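Long-range contacts in membrane-bound lytic murein transglycosylase (Agrobacterium tumefaciens, PDB 2PNW), which probably cleaves the glycan strands of bacterial peptidoglycan as a lytic transglycosylase, leaving 1,6-anhydromuramoyl ends: residues Ile302-Leu307 and Asn354-Tyr359; Val279-Gly284 and Ala322-Ser327; Phe101-Leu106 and Thr339-Glu344. All coordinates share one frame; numbering follows the deposited sequence.

Contact 1 of 3, residues Ile302-Leu307 and Asn354-Tyr359; sequences IHAPTL and NEADFY
Antiparallel pairing of strands 299-304 and 353-363 sets I302 beside F358 and H303 beside D357. The second pair is the hydrogen-bonded one: H303 N donates to D357 O at 3.0 Å, and D357 N returns a bond to H303 O at 2.8 Å. The side chains of I302 and F358 run side by side in the same direction. I302 sets CG1, which bears CD1, anti to its carbonyl carbon (chi1 -56°). CD1 stands over the middle of the phenylalanine ring, 3.5 Å from its centroid and 7° off the ring normal, in a CH-pi contact suited to a slim methyl end. V98 of strand 96-109 packs on both residues. Both strands belong to the 3D domain, of the double-psi beta-barrel clan, and F316 and M320 of the next strand press on I302. Small residues follow where the backbones draw close, A304 CB lying 3.9 Å from A356 CB. Past A304 the chain leaves the strand in a type I turn, closed by L307 N on A304 O, where P305 fits the second position. N354 spans the widening gap: its ND2 donates to T306 OG1 at 2.9 Å, nearly straight (169°) and in the amide plane. One water links T306 OG1 to E355 N, another T306 N to E355 O. The side chains of L307 and N354 cross at about a right angle, L307 CD1 lying 3.6 Å from N354 OD1.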
ATOM      1  N   ILE A 302      -1.007  -5.771 -15.529  1.00 22.27           N
ATOM      2  CA  ILE A 302      -2.203  -4.968 -15.331  1.00 22.72           C
ATOM      3  C   ILE A 302      -2.478  -4.209 -16.615  1.00 24.22           C
ATOM      4  O   ILE A 302      -1.597  -3.517 -17.127  1.00 24.34           O
ATOM      5  CB  ILE A 302      -2.049  -3.981 -14.136  1.00 23.38           C
ATOM      6  CG1 ILE A 302      -1.684  -4.737 -12.836  1.00 21.03           C
ATOM      7  CG2 ILE A 302      -3.295  -3.096 -13.979  1.00 22.33           C
ATOM      8  CD1 ILE A 302      -2.701  -5.774 -12.432  1.00 18.71           C
ATOM      9  N   HIS A 303      -3.684  -4.385 -17.152  1.00 25.58           N
ATOM     10  CA  HIS A 303      -4.092  -3.711 -18.383  1.00 27.07           C
ATOM     11  C   HIS A 303      -5.282  -2.802 -18.083  1.00 28.10           C
ATOM     12  O   HIS A 303      -6.376  -3.294 -17.788  1.00 27.85           O
ATOM     13  CB  HIS A 303      -4.455  -4.737 -19.470  1.00 27.71           C
ATOM     14  CG  HIS A 303      -4.897  -4.115 -20.760  1.00 28.29           C
ATOM     15  ND1 HIS A 303      -6.017  -4.539 -21.444  1.00 31.46           N
ATOM     16  CD2 HIS A 303      -4.384  -3.090 -21.477  1.00 30.60           C
ATOM     17  CE1 HIS A 303      -6.168  -3.810 -22.537  1.00 30.58           C
ATOM     18  NE2 HIS A 303      -5.193  -2.919 -22.579  1.00 32.70           N
ATOM     19  N   ALA A 304      -5.055  -1.487 -18.147  1.00 28.60           N
ATOM     20  CA  ALA A 304      -6.086  -0.500 -17.814  1.00 29.98           C
ATOM     21  C   ALA A 304      -6.127   0.522 -18.933  1.00 30.80           C
ATOM     22  O   ALA A 304      -5.529   1.594 -18.819  1.00 30.91           O
ATOM     23  CB  ALA A 304      -5.798   0.179 -16.456  1.00 29.67           C
ATOM     24  N   PRO A 305      -6.812   0.177 -20.038  1.00 32.18           N
ATOM     25  CA  PRO A 305      -6.720   0.995 -21.244  1.00 32.77           C
ATOM     26  C   PRO A 305      -7.282   2.421 -21.093  1.00 32.75           C
ATOM     27  O   PRO A 305      -6.795   3.327 -21.763  1.00 33.52           O
ATOM     28  CB  PRO A 305      -7.491   0.168 -22.287  1.00 32.94           C
ATOM     29  CG  PRO A 305      -8.434  -0.647 -21.508  1.00 32.73           C
ATOM     30  CD  PRO A 305      -7.695  -0.991 -20.237  1.00 32.18           C
ATOM     31  N   THR A 306      -8.258   2.628 -20.215  1.00 33.04           N
ATOM     32  CA  THR A 306      -8.754   3.997 -19.939  1.00 33.19           C
ATOM     33  C   THR A 306      -7.774   4.848 -19.113  1.00 33.03           C
ATOM     34  O   THR A 306      -7.951   6.067 -18.980  1.00 32.58           O
ATOM     35  CB  THR A 306     -10.150   4.014 -19.257  1.00 32.97           C
ATOM     36  OG1 THR A 306     -10.083   3.414 -17.955  1.00 33.99           O
ATOM     37  CG2 THR A 306     -11.192   3.300 -20.103  1.00 33.70           C
ATOM     38  N   LEU A 307      -6.743   4.208 -18.556  1.00 32.46           N
ATOM     39  CA  LEU A 307      -5.745   4.916 -17.751  1.00 31.40           C
ATOM     40  C   LEU A 307      -4.563   5.302 -18.623  1.00 31.94           C
ATOM     41  O   LEU A 307      -3.745   4.447 -18.998  1.00 31.90           O
ATOM     42  CB  LEU A 307      -5.291   4.036 -16.585  1.00 31.80           C
ATOM     43  CG  LEU A 307      -4.202   4.541 -15.631  1.00 30.94           C
ATOM     44  CD1 LEU A 307      -4.603   5.832 -14.932  1.00 31.47           C
ATOM     45  CD2 LEU A 307      -3.914   3.426 -14.608  1.00 30.34           C
ATOM     46  N   ASN A 354      -9.787   3.397 -12.165  1.00 30.76           N
ATOM     47  CA  ASN A 354      -9.970   2.871 -13.527  1.00 30.09           C
ATOM     48  C   ASN A 354     -10.221   1.379 -13.548  1.00 30.10           C
ATOM     49  O   ASN A 354      -9.656   0.625 -12.733  1.00 28.67           O
ATOM     50  CB  ASN A 354      -8.753   3.154 -14.422  1.00 30.18           C
ATOM     51  CG  ASN A 354      -8.549   4.636 -14.725  1.00 30.67           C
ATOM     52  OD1 ASN A 354      -7.982   5.374 -13.921  1.00 31.36           O
ATOM     53  ND2 ASN A 354      -8.968   5.063 -15.907  1.00 29.87           N
ATOM     54  N   GLU A 355     -11.059   0.947 -14.487  1.00 29.43           N
ATOM     55  CA  GLU A 355     -11.247  -0.476 -14.745  1.00 29.93           C
ATOM     56  C   GLU A 355      -9.951  -1.074 -15.249  1.00 28.71           C
ATOM     57  O   GLU A 355      -9.182  -0.405 -15.948  1.00 28.44           O
ATOM     58  CB  GLU A 355     -12.330  -0.691 -15.806  1.00 30.28           C
ATOM     59  CG  GLU A 355     -13.725  -0.626 -15.278  1.00 34.85           C
ATOM     60  CD  GLU A 355     -14.747  -0.881 -16.386  1.00 40.40           C
ATOM     61  OE1 GLU A 355     -14.807  -2.024 -16.904  1.00 42.24           O
ATOM     62  OE2 GLU A 355     -15.472   0.071 -16.740  1.00 44.07           O
ATOM     63  N   ALA A 356      -9.699  -2.331 -14.891  1.00 28.84           N
ATOM     64  CA  ALA A 356      -8.465  -3.000 -15.288  1.00 28.70           C
ATOM     65  C   ALA A 356      -8.655  -4.493 -15.400  1.00 28.53           C
ATOM     66  O   ALA A 356      -9.453  -5.062 -14.676  1.00 28.85           O
ATOM     67  CB  ALA A 356      -7.332  -2.691 -14.275  1.00 29.27           C
ATOM     68  N   ASP A 357      -7.904  -5.126 -16.299  1.00 28.45           N
ATOM     69  CA  ASP A 357      -7.826  -6.584 -16.343  1.00 28.76           C
ATOM     70  C   ASP A 357      -6.556  -6.996 -15.597  1.00 27.49           C
ATOM     71  O   ASP A 357      -5.483  -6.453 -15.882  1.00 27.65           O
ATOM     72  CB  ASP A 357      -7.772  -7.096 -17.802  1.00 29.25           C
ATOM     73  CG  ASP A 357      -9.117  -6.922 -18.556  1.00 32.36           C
ATOM     74  OD1 ASP A 357     -10.181  -6.840 -17.903  1.00 34.29           O
ATOM     75  OD2 ASP A 357      -9.094  -6.880 -19.808  1.00 35.50           O
ATOM     76  N   PHE A 358      -6.687  -7.931 -14.655  1.00 26.45           N
ATOM     77  CA  PHE A 358      -5.546  -8.459 -13.873  1.00 25.90           C
ATOM     78  C   PHE A 358      -5.116  -9.826 -14.396  1.00 25.34           C
ATOM     79  O   PHE A 358      -5.956 -10.703 -14.554  1.00 25.42           O
ATOM     80  CB  PHE A 358      -5.956  -8.627 -12.400  1.00 25.60           C
ATOM     81  CG  PHE A 358      -5.862  -7.366 -11.583  1.00 26.04           C
ATOM     82  CD1 PHE A 358      -6.437  -6.181 -12.029  1.00 27.03           C
ATOM     83  CD2 PHE A 358      -5.207  -7.378 -10.355  1.00 25.20           C
ATOM     84  CE1 PHE A 358      -6.345  -5.005 -11.275  1.00 25.92           C
ATOM     85  CE2 PHE A 358      -5.122  -6.219  -9.572  1.00 25.42           C
ATOM     86  CZ  PHE A 358      -5.689  -5.027 -10.038  1.00 26.82           C
ATOM     87  N   TYR A 359      -3.824 -10.019 -14.664  1.00 25.17           N
ATOM     88  CA  TYR A 359      -3.306 -11.348 -15.012  1.00 24.69           C
ATOM     89  C   TYR A 359      -2.174 -11.638 -14.040  1.00 24.67           C
ATOM     90  O   TYR A 359      -1.270 -10.822 -13.904  1.00 25.62           O
ATOM     91  CB  TYR A 359      -2.758 -11.411 -16.451  1.00 25.47           C
ATOM     92  CG  TYR A 359      -3.687 -10.935 -17.553  1.00 25.86           C
ATOM     93  CD1 TYR A 359      -4.422 -11.851 -18.314  1.00 26.55           C
ATOM     94  CD2 TYR A 359      -3.825  -9.576 -17.839  1.00 25.67           C
ATOM     95  CE1 TYR A 359      -5.273 -11.426 -19.328  1.00 27.31           C
ATOM     96  CE2 TYR A 359      -4.691  -9.126 -18.853  1.00 26.67           C
ATOM     97  CZ  TYR A 359      -5.406 -10.065 -19.597  1.00 27.47           C
ATOM     98  OH  TYR A 359      -6.239  -9.634 -20.628  1.00 28.33           O
TER
HETATM   99  O   HOH W   1     -12.207   2.947 -16.250  1.00 31.73           O
HETATM  100  O   HOH W   2      -9.569   0.844 -18.175  1.00 33.12           O

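Contact 2 of 3, residues Val279-Gly284 and Ala322-Ser327; sequences VPLVAG and ALDTGS
L281 holds CG anti to its carbonyl carbon, beside its backbone N (chi1 -60°), and its side chain and that of L323 slide past each other in opposite directions. The touch between them is off-centre: CD2 of L281 lies 3.7 Å from CB of L323, near the root of the side chain, and the same methyl is 3.6 Å from L323 O. The CD2 branch of L323 meets V279. The valine sets CG1 anti to its carbonyl carbon (chi1 -60°), which puts CG2 between the backbone N and the carbonyl carbon, where it lies 3.6 Å from CD2 of L323, the two side chains crossing at about a right angle. Leucine suits position 323 because its base and one branch can serve two hydrophobic partners at once, while the short, branched valine offers a methyl without a long reach. No direct hydrogen bond joins the segments. A single water does the polar work instead, donating to V279 O at 2.6 Å and to L323 O at 2.8 Å, and so satisfies two carbonyls of a buried contact. Next along the strand is D324, whose OD1 accepts from A276 N and, weakly, from T325 N. Residues 279-284 form a loop leading into strand 286-288, and A286 of that strand packs on both L281 and L323. Helix 28-39 also packs here, with T34 and H38 on V279 and I35 on L323, so loop, helix and strand 316-324 of the 3D domain meet around L323 and V279.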
ATOM      1  N   VAL A 279      10.206  -4.826   1.470  1.00 16.12           N
ATOM      2  CA  VAL A 279      11.216  -4.363   0.501  1.00 15.98           C
ATOM      3  C   VAL A 279      10.802  -2.987  -0.062  1.00 16.59           C
ATOM      4  O   VAL A 279       9.616  -2.611   0.027  1.00 16.46           O
ATOM      5  CB  VAL A 279      11.423  -5.373  -0.649  1.00 15.53           C
ATOM      6  CG1 VAL A 279      11.913  -6.755  -0.119  1.00 14.99           C
ATOM      7  CG2 VAL A 279      10.170  -5.539  -1.491  1.00 14.87           C
ATOM      8  N   PRO A 280      11.777  -2.211  -0.602  1.00 17.38           N
ATOM      9  CA  PRO A 280      11.429  -0.882  -1.148  1.00 17.71           C
ATOM     10  C   PRO A 280      10.478  -0.992  -2.323  1.00 17.36           C
ATOM     11  O   PRO A 280      10.627  -1.878  -3.182  1.00 17.78           O
ATOM     12  CB  PRO A 280      12.768  -0.324  -1.629  1.00 18.05           C
ATOM     13  CG  PRO A 280      13.830  -1.157  -0.890  1.00 19.93           C
ATOM     14  CD  PRO A 280      13.227  -2.498  -0.685  1.00 17.56           C
ATOM     15  N   LEU A 281       9.500  -0.098  -2.373  1.00 17.59           N
ATOM     16  CA  LEU A 281       8.614  -0.028  -3.532  1.00 17.77           C
ATOM     17  C   LEU A 281       9.330   0.576  -4.728  1.00 18.39           C
ATOM     18  O   LEU A 281      10.315   1.292  -4.575  1.00 19.32           O
ATOM     19  CB  LEU A 281       7.371   0.812  -3.190  1.00 18.15           C
ATOM     20  CG  LEU A 281       6.539   0.265  -2.022  1.00 16.18           C
ATOM     21  CD1 LEU A 281       5.205   1.017  -1.953  1.00 19.60           C
ATOM     22  CD2 LEU A 281       6.302  -1.231  -2.104  1.00 17.81           C
ATOM     23  N   VAL A 282       8.828   0.310  -5.920  1.00 18.29           N
ATOM     24  CA  VAL A 282       9.465   0.826  -7.144  1.00 19.27           C
ATOM     25  C   VAL A 282       8.385   1.619  -7.870  1.00 19.39           C
ATOM     26  O   VAL A 282       7.337   1.053  -8.221  1.00 19.08           O
ATOM     27  CB  VAL A 282       9.895  -0.329  -8.071  1.00 19.83           C
ATOM     28  CG1 VAL A 282      10.501   0.227  -9.382  1.00 21.04           C
ATOM     29  CG2 VAL A 282      10.895  -1.275  -7.349  1.00 20.40           C
ATOM     30  N   ALA A 283       8.634   2.913  -8.075  1.00 19.61           N
ATOM     31  CA  ALA A 283       7.659   3.781  -8.733  1.00 20.04           C
ATOM     32  C   ALA A 283       7.184   3.182 -10.040  1.00 20.42           C
ATOM     33  O   ALA A 283       8.006   2.802 -10.889  1.00 19.94           O
ATOM     34  CB  ALA A 283       8.268   5.178  -8.979  1.00 20.98           C
ATOM     35  N   GLY A 284       5.866   3.096 -10.192  1.00 19.56           N
ATOM     36  CA  GLY A 284       5.244   2.626 -11.420  1.00 20.82           C
ATOM     37  C   GLY A 284       5.266   1.112 -11.595  1.00 20.44           C
ATOM     38  O   GLY A 284       4.679   0.602 -12.536  1.00 20.65           O
ATOM     39  N   ALA A 322       3.542  -7.521  -6.703  1.00 17.32           N
ATOM     40  CA  ALA A 322       2.689  -7.270  -5.527  1.00 17.06           C
ATOM     41  C   ALA A 322       3.574  -7.029  -4.317  1.00 16.94           C
ATOM     42  O   ALA A 322       4.115  -7.976  -3.755  1.00 17.45           O
ATOM     43  CB  ALA A 322       1.771  -8.473  -5.279  1.00 16.92           C
ATOM     44  N   LEU A 323       3.751  -5.767  -3.928  1.00 16.26           N
ATOM     45  CA  LEU A 323       4.735  -5.446  -2.896  1.00 16.64           C
ATOM     46  C   LEU A 323       4.116  -4.712  -1.697  1.00 16.56           C
ATOM     47  O   LEU A 323       4.828  -4.279  -0.795  1.00 16.79           O
ATOM     48  CB  LEU A 323       5.879  -4.610  -3.500  1.00 16.53           C
ATOM     49  CG  LEU A 323       6.773  -5.397  -4.488  1.00 18.48           C
ATOM     50  CD1 LEU A 323       7.740  -4.415  -5.097  1.00 20.57           C
ATOM     51  CD2 LEU A 323       7.510  -6.526  -3.777  1.00 19.04           C
ATOM     52  N   ASP A 324       2.786  -4.579  -1.677  1.00 17.18           N
ATOM     53  CA  ASP A 324       2.155  -3.875  -0.555  1.00 18.32           C
ATOM     54  C   ASP A 324       0.700  -4.306  -0.416  1.00 18.74           C
ATOM     55  O   ASP A 324       0.197  -5.067  -1.223  1.00 18.21           O
ATOM     56  CB  ASP A 324       2.239  -2.343  -0.766  1.00 18.02           C
ATOM     57  CG  ASP A 324       2.062  -1.542   0.544  1.00 21.74           C
ATOM     58  OD1 ASP A 324       2.057  -2.125   1.680  1.00 21.04           O
ATOM     59  OD2 ASP A 324       1.937  -0.301   0.429  1.00 23.99           O
ATOM     60  N   THR A 325       0.041  -3.833   0.635  1.00 19.99           N
ATOM     61  CA  THR A 325      -1.392  -4.074   0.795  1.00 22.69           C
ATOM     62  C   THR A 325      -1.982  -2.811   1.423  1.00 24.50           C
ATOM     63  O   THR A 325      -1.244  -1.883   1.774  1.00 24.00           O
ATOM     64  CB  THR A 325      -1.681  -5.367   1.636  1.00 23.00           C
ATOM     65  OG1 THR A 325      -3.088  -5.672   1.616  1.00 24.67           O
ATOM     66  CG2 THR A 325      -1.190  -5.220   3.096  1.00 24.12           C
ATOM     67  N   GLY A 326      -3.305  -2.752   1.516  1.00 25.86           N
ATOM     68  CA  GLY A 326      -3.969  -1.622   2.162  1.00 27.69           C
ATOM     69  C   GLY A 326      -5.355  -2.063   2.564  1.00 29.07           C
ATOM     70  O   GLY A 326      -5.931  -2.966   1.938  1.00 28.57           O
ATOM     71  N   SER A 327      -5.884  -1.444   3.616  1.00 29.83           N
ATOM     72  CA  SER A 327      -7.263  -1.717   4.073  1.00 31.27           C
ATOM     73  C   SER A 327      -8.310  -1.532   2.982  1.00 30.94           C
ATOM     74  O   SER A 327      -9.296  -2.258   2.930  1.00 31.78           O
ATOM     75  CB  SER A 327      -7.621  -0.820   5.267  1.00 30.82           C
ATOM     76  OG  SER A 327      -7.062  -1.331   6.460  1.00 32.04           O
TER
HETATM   77  O   HOH W   3       7.291  -3.747   0.426  1.00 17.95           O

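Contact 3 of 3, residues Phe101-Leu106 and Thr339-Glu344; sequences FYEPEL and TGSGFE
The carbonyl oxygen of E103 takes one hydrogen bond and one weaker contact from the chain across from it: G342 N donates to E103 O at 2.8 Å, and S341 CA makes a CA-H...O contact with E103 O at 3.2 Å. Strands 96-109 and 334-341 run parallel here, with E103 and S341 paired at the end of the ladder. Further back, T339 N donates to F101 O at 2.9 Å and E103 N to G340 O, also at 2.9 Å. The ladder thus joins a strand of the MltA-specific insert to one of the 3D domain, just before helix 343-350 starts. G342 is the N-cap of that helix. Both it and G340 have positive phi and extended psi (G340 127°/-157°), where a CB would press on the preceding carbonyl oxygen, which suits glycine. CB of Y102 comes 3.2 Å from G340 O. With CG between its own N and carbonyl carbon (chi1 73°), ring atom CD1 of Y102 lies 3.5 Å from G342 O, which approaches the ring obliquely. T339 holds its hydroxyl against the helix, bonding to A345 O through OG1. E103 and S341 turn their side chains to the same face, where the serine OG donates to E103 OE1 at 2.6 Å; OE1 accepts through its anti lone pair, the one away from OE2. The glutamate is extended beyond CG, and its OE2 forms a salt bridge with R203 of strand 201-209. The serine hydroxyl and a further partner outside the two segments on OE1, and R203 on OE2, would hold the rotation of this buried carboxylate and would be expected to stabilise its negative charge.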
ATOM      1  N   PHE A 101      -1.475   5.092  -5.229  1.00 19.53           N
ATOM      2  CA  PHE A 101      -0.968   5.669  -3.990  1.00 18.95           C
ATOM      3  C   PHE A 101       0.465   6.138  -4.208  1.00 18.82           C
ATOM      4  O   PHE A 101       1.057   5.862  -5.262  1.00 19.15           O
ATOM      5  CB  PHE A 101      -1.111   4.680  -2.803  1.00 19.31           C
ATOM      6  CG  PHE A 101      -0.097   3.546  -2.789  1.00 19.12           C
ATOM      7  CD1 PHE A 101       0.850   3.467  -1.766  1.00 20.93           C
ATOM      8  CD2 PHE A 101      -0.150   2.525  -3.720  1.00 19.97           C
ATOM      9  CE1 PHE A 101       1.771   2.378  -1.710  1.00 19.78           C
ATOM     10  CE2 PHE A 101       0.750   1.436  -3.666  1.00 18.35           C
ATOM     11  CZ  PHE A 101       1.714   1.385  -2.672  1.00 19.72           C
ATOM     12  N   TYR A 102       1.018   6.872  -3.249  1.00 18.50           N
ATOM     13  CA  TYR A 102       2.338   7.482  -3.453  1.00 18.27           C
ATOM     14  C   TYR A 102       2.936   7.718  -2.089  1.00 17.90           C
ATOM     15  O   TYR A 102       2.261   7.472  -1.089  1.00 18.24           O
ATOM     16  CB  TYR A 102       2.235   8.789  -4.265  1.00 18.93           C
ATOM     17  CG  TYR A 102       1.645   9.971  -3.525  1.00 19.23           C
ATOM     18  CD1 TYR A 102       2.429  11.095  -3.227  1.00 19.13           C
ATOM     19  CD2 TYR A 102       0.303   9.964  -3.116  1.00 17.03           C
ATOM     20  CE1 TYR A 102       1.874  12.202  -2.540  1.00 19.60           C
ATOM     21  CE2 TYR A 102      -0.241  11.048  -2.423  1.00 19.75           C
ATOM     22  CZ  TYR A 102       0.533  12.149  -2.154  1.00 20.15           C
ATOM     23  OH  TYR A 102      -0.025  13.219  -1.482  1.00 21.33           O
ATOM     24  N   GLU A 103       4.212   8.105  -2.045  1.00 16.38           N
ATOM     25  CA  GLU A 103       4.882   8.471  -0.796  1.00 16.83           C
ATOM     26  C   GLU A 103       4.915   9.998  -0.757  1.00 16.51           C
ATOM     27  O   GLU A 103       5.696  10.597  -1.529  1.00 16.51           O
ATOM     28  CB  GLU A 103       6.332   7.975  -0.815  1.00 16.35           C
ATOM     29  CG  GLU A 103       7.070   8.128   0.522  1.00 18.37           C
ATOM     30  CD  GLU A 103       8.572   7.734   0.449  1.00 19.77           C
ATOM     31  OE1 GLU A 103       9.189   7.781  -0.648  1.00 22.83           O
ATOM     32  OE2 GLU A 103       9.152   7.446   1.521  1.00 21.07           O
ATOM     33  N   PRO A 104       4.089  10.639   0.109  1.00 16.04           N
ATOM     34  CA  PRO A 104       4.169  12.093   0.128  1.00 16.27           C
ATOM     35  C   PRO A 104       5.420  12.643   0.787  1.00 17.32           C
ATOM     36  O   PRO A 104       6.037  12.004   1.657  1.00 17.05           O
ATOM     37  CB  PRO A 104       2.926  12.526   0.956  1.00 16.09           C
ATOM     38  CG  PRO A 104       2.042  11.283   1.053  1.00 16.83           C
ATOM     39  CD  PRO A 104       3.036  10.142   1.018  1.00 15.92           C
ATOM     40  N   GLU A 105       5.785  13.846   0.378  1.00 17.11           N
ATOM     41  CA  GLU A 105       6.746  14.618   1.107  1.00 19.12           C
ATOM     42  C   GLU A 105       5.949  15.479   2.101  1.00 19.43           C
ATOM     43  O   GLU A 105       4.990  16.156   1.706  1.00 20.42           O
ATOM     44  CB  GLU A 105       7.532  15.467   0.107  1.00 20.26           C
ATOM     45  CG  GLU A 105       8.664  16.196   0.708  1.00 26.85           C
ATOM     46  CD  GLU A 105       9.540  16.842  -0.359  1.00 34.26           C
ATOM     47  OE1 GLU A 105      10.302  16.110  -1.029  1.00 37.36           O
ATOM     48  OE2 GLU A 105       9.458  18.076  -0.507  1.00 36.54           O
ATOM     49  N   LEU A 106       6.326  15.445   3.374  1.00 18.74           N
ATOM     50  CA  LEU A 106       5.629  16.192   4.406  1.00 18.82           C
ATOM     51  C   LEU A 106       6.587  17.108   5.148  1.00 19.44           C
ATOM     52  O   LEU A 106       7.572  16.640   5.727  1.00 18.95           O
ATOM     53  CB  LEU A 106       4.973  15.222   5.394  1.00 19.03           C
ATOM     54  CG  LEU A 106       4.104  15.799   6.523  1.00 19.05           C
ATOM     55  CD1 LEU A 106       2.835  16.470   5.973  1.00 20.49           C
ATOM     56  CD2 LEU A 106       3.731  14.730   7.540  1.00 18.71           C
ATOM     57  N   THR A 339       2.794   5.206  -7.524  1.00 19.44           N
ATOM     58  CA  THR A 339       3.267   6.133  -8.560  1.00 20.24           C
ATOM     59  C   THR A 339       4.619   6.759  -8.266  1.00 20.91           C
ATOM     60  O   THR A 339       5.226   7.370  -9.162  1.00 21.92           O
ATOM     61  CB  THR A 339       2.261   7.275  -8.853  1.00 20.34           C
ATOM     62  OG1 THR A 339       2.069   8.029  -7.671  1.00 21.41           O
ATOM     63  CG2 THR A 339       0.929   6.744  -9.347  1.00 19.11           C
ATOM     64  N   GLY A 340       5.099   6.643  -7.029  1.00 19.65           N
ATOM     65  CA  GLY A 340       6.383   7.238  -6.674  1.00 20.57           C
ATOM     66  C   GLY A 340       6.282   8.139  -5.459  1.00 20.86           C
ATOM     67  O   GLY A 340       5.342   8.017  -4.665  1.00 20.88           O
ATOM     68  N   SER A 341       7.230   9.059  -5.338  1.00 20.62           N
ATOM     69  CA  SER A 341       7.429   9.848  -4.151  1.00 21.08           C
ATOM     70  C   SER A 341       7.366  11.335  -4.491  1.00 22.08           C
ATOM     71  O   SER A 341       7.882  11.764  -5.544  1.00 21.84           O
ATOM     72  CB  SER A 341       8.780   9.505  -3.491  1.00 22.60           C
ATOM     73  OG  SER A 341       8.874   8.119  -3.158  1.00 23.03           O
ATOM     74  N   GLY A 342       6.706  12.101  -3.621  1.00 21.26           N
ATOM     75  CA  GLY A 342       6.661  13.563  -3.732  1.00 21.68           C
ATOM     76  C   GLY A 342       5.460  14.125  -4.482  1.00 22.42           C
ATOM     77  O   GLY A 342       4.504  13.428  -4.795  1.00 20.80           O
ATOM     78  N   PHE A 343       5.522  15.416  -4.794  1.00 23.17           N
ATOM     79  CA  PHE A 343       4.307  16.130  -5.213  1.00 24.70           C
ATOM     80  C   PHE A 343       3.709  15.631  -6.527  1.00 23.91           C
ATOM     81  O   PHE A 343       2.515  15.330  -6.606  1.00 23.61           O
ATOM     82  CB  PHE A 343       4.592  17.637  -5.299  1.00 25.68           C
ATOM     83  CG  PHE A 343       3.422  18.438  -5.783  1.00 29.27           C
ATOM     84  CD1 PHE A 343       2.354  18.712  -4.931  1.00 31.70           C
ATOM     85  CD2 PHE A 343       3.393  18.934  -7.087  1.00 32.33           C
ATOM     86  CE1 PHE A 343       1.253  19.457  -5.380  1.00 32.88           C
ATOM     87  CE2 PHE A 343       2.306  19.677  -7.534  1.00 31.30           C
ATOM     88  CZ  PHE A 343       1.236  19.927  -6.674  1.00 30.63           C
ATOM     89  N   GLU A 344       4.532  15.541  -7.565  1.00 23.83           N
ATOM     90  CA  GLU A 344       4.015  15.138  -8.867  1.00 24.54           C
ATOM     91  C   GLU A 344       3.487  13.712  -8.827  1.00 23.32           C
ATOM     92  O   GLU A 344       2.450  13.412  -9.438  1.00 22.47           O
ATOM     93  CB  GLU A 344       5.049  15.316  -9.988  1.00 26.28           C
ATOM     94  CG  GLU A 344       5.536  16.793 -10.202  1.00 32.76           C
ATOM     95  CD  GLU A 344       4.434  17.825 -10.578  1.00 39.77           C
ATOM     96  OE1 GLU A 344       3.255  17.458 -10.852  1.00 41.19           O
ATOM     97  OE2 GLU A 344       4.772  19.036 -10.608  1.00 42.03           O
TER

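Overall arrangement
Contacts 2 and 3 touch, their centres 13 Å apart: F101 lies against L281 and D324, with F101 CE1 3.4 Å from D324 OD2, and A283 CB packs 3.6 Å from G340 CA. Contact 1 stands apart, its centre 18 Å from that of contact 2 and 22 Å from that of contact 3, with nearest atoms about 8 Å away in both cases. Strands still connect it to them: 299-304 neighbours 316-324 of contact 2, and 353-363 neighbours 96-109 of contact 3. Each contact has at least one segment in the 3D domain, and contact 3 also has one in the insert.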